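Local coordinates for 52 protein (Murid herpesvirus 4, PDB 2OA5), which is an abundant gammaherpesvirus tegument protein of the BLRF2 family that probably plays a structural part in building the virion, at the interface of chains A and B. Residues are numbered along the deposited sequence; one frame, centred on the assembly and turned at random. Chains: chain A/B, Hypothetical protein BQLF2.

The interface of chains A and B. Residues chain A 92-94; chain B 96-100.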
ATOM      1  N   LEU A  92       4.850 -20.518   4.322  1.00 56.96           N
ATOM      2  CA  LEU A  92       5.087 -19.082   4.334  1.00 55.91           C
ATOM      3  C   LEU A  92       5.173 -18.375   5.676  1.00 53.97           C
ATOM      4  O   LEU A  92       4.490 -18.725   6.634  1.00 53.29           O
ATOM      5  CB  LEU A  92       4.053 -18.379   3.447  1.00 60.01           C
ATOM      6  CG  LEU A  92       4.288 -18.531   1.938  1.00 62.12           C
ATOM      7  CD1 LEU A  92       3.201 -17.815   1.163  1.00 63.18           C
ATOM      8  CD2 LEU A  92       5.653 -17.962   1.579  1.00 62.53           C
ATOM      9  N   THR A  93       6.057 -17.382   5.709  1.00 56.60           N
ATOM     10  CA  THR A  93       6.305 -16.505   6.849  1.00 55.79           C
ATOM     11  C   THR A  93       6.531 -15.156   6.185  1.00 55.45           C
ATOM     12  O   THR A  93       7.434 -15.001   5.366  1.00 57.40           O
ATOM     13  CB  THR A  93       7.560 -16.917   7.636  1.00 50.29           C
ATOM     14  OG1 THR A  93       7.223 -17.998   8.505  1.00 50.52           O
ATOM     15  CG2 THR A  93       8.074 -15.762   8.485  1.00 50.37           C
ATOM     16  N   LEU A  94       5.686 -14.192   6.523  1.00 46.75           N
ATOM     17  CA  LEU A  94       5.766 -12.876   5.916  1.00 44.39           C
ATOM     18  C   LEU A  94       6.158 -11.796   6.885  1.00 42.29           C
ATOM     19  O   LEU A  94       5.682 -11.758   8.019  1.00 41.00           O
ATOM     20  CB  LEU A  94       4.418 -12.523   5.297  1.00 46.60           C
ATOM     21  CG  LEU A  94       3.940 -13.540   4.263  1.00 48.60           C
ATOM     22  CD1 LEU A  94       2.534 -13.223   3.814  1.00 49.95           C
ATOM     23  CD2 LEU A  94       4.884 -13.518   3.081  1.00 50.54           C
TER
ATOM     24  N   VAL B  96       5.748  -6.664  11.496  1.00 49.90           N
ATOM     25  CA  VAL B  96       5.035  -7.854  11.926  1.00 51.00           C
ATOM     26  C   VAL B  96       5.355  -9.076  11.078  1.00 50.94           C
ATOM     27  O   VAL B  96       5.409  -9.010   9.849  1.00 48.95           O
ATOM     28  CB  VAL B  96       3.511  -7.576  11.894  1.00 55.34           C
ATOM     29  CG1 VAL B  96       2.725  -8.868  11.854  1.00 56.98           C
ATOM     30  CG2 VAL B  96       3.119  -6.765  13.116  1.00 58.48           C
ATOM     31  N   ASP B  97       5.579 -10.200  11.759  1.00 52.35           N
ATOM     32  CA  ASP B  97       5.869 -11.459  11.101  1.00 52.52           C
ATOM     33  C   ASP B  97       4.649 -12.343  11.289  1.00 49.47           C
ATOM     34  O   ASP B  97       4.024 -12.325  12.349  1.00 51.58           O
ATOM     35  CB  ASP B  97       7.094 -12.123  11.728  1.00 60.82           C
ATOM     36  CG  ASP B  97       8.373 -11.355  11.476  1.00 64.63           C
ATOM     37  OD1 ASP B  97       8.697 -11.099  10.294  1.00 67.51           O
ATOM     38  OD2 ASP B  97       9.060 -11.011  12.459  1.00 66.93           O
ATOM     39  N   VAL B  98       4.303 -13.116  10.268  1.00 40.06           N
ATOM     40  CA  VAL B  98       3.144 -13.982  10.359  1.00 38.96           C
ATOM     41  C   VAL B  98       3.315 -15.253   9.546  1.00 38.55           C
ATOM     42  O   VAL B  98       3.897 -15.239   8.461  1.00 38.04           O
ATOM     43  CB  VAL B  98       1.866 -13.243   9.895  1.00 45.97           C
ATOM     44  CG1 VAL B  98       1.532 -12.124  10.873  1.00 45.60           C
ATOM     45  CG2 VAL B  98       2.070 -12.670   8.500  1.00 43.10           C
ATOM     46  N   SER B  99       2.812 -16.352  10.095  1.00 38.08           N
ATOM     47  CA  SER B  99       2.881 -17.656   9.461  1.00 41.19           C
ATOM     48  C   SER B  99       1.559 -18.347   9.722  1.00 42.80           C
ATOM     49  O   SER B  99       0.945 -18.134  10.766  1.00 42.07           O
ATOM     50  CB  SER B  99       4.015 -18.481  10.077  1.00 51.14           C
ATOM     51  OG  SER B  99       5.250 -17.792  10.007  1.00 54.45           O
HETATM   52  N   MSE B 100       1.121 -19.166   8.766  1.00 50.64           N
HETATM   53  CA  MSE B 100      -0.132 -19.905   8.888  1.00 55.44           C
HETATM   54  C   MSE B 100      -0.150 -20.713  10.193  1.00 56.94           C
HETATM   55  O   MSE B 100      -1.220 -20.984  10.743  1.00 56.54           O
HETATM   56  CB  MSE B 100      -0.305 -20.872   7.704  1.00 65.64           C
HETATM   57  CG  MSE B 100      -0.435 -20.251   6.311  1.00 70.80           C
HETATM   58 SE   MSE B 100      -2.190 -19.575   5.964  1.00 80.25          SE
HETATM   59  CE  MSE B 100      -2.924 -20.938   4.844  1.00 77.51           C
TER
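A:Leu94 and B:Val98 meet on one face of an antiparallel beta ribbon built from strand 93-99 of each chain, with the CB of A:Leu94 4.0 Å from the CG2 methyl of B:Val98. That methyl sits between the backbone N and the carbonyl carbon of its own residue, since CG1 takes the place anti to the carbonyl carbon (chi1 -67°); CG2 is thereby the branch turned toward chain A. The leucine contributes CB, the root of its side chain, while the isopropyl end (CG, CD1, CD2) points away from the strand.

The same two residues form a reciprocal backbone pair. A:Leu94 N donates to B:Val98 O over 2.8 Å. B:Val98 N returns a bond to A:Leu94 O at 3.0 Å. The first is the straighter, with 162° at the hydrogen against 141° for the second. Both donors lie in the plane of the carbonyl they reach, which fits well-registered strands and holds the apolar pair side by side.

One residue farther along, A:Thr93 and B:Ser99 are bridged on the opposite face, where the alternation of strand side chains places their hydroxyls. The carbonyl O of A:Leu92 also packs against the serine, 3.5 Å from B:Ser99 CB. Two-fold symmetry repeats the patch with chains exchanged, so the ribbon plausibly helps hold a dimer together. At the polar rim, both hydroxyls stand anti to their carbonyl carbons and beside the backbone N, which brings OG1 and OG together across the strands. There A:Thr93 OG1 and B:Ser99 OG share a short hydrogen bond of 2.5 Å whose donor is not resolved.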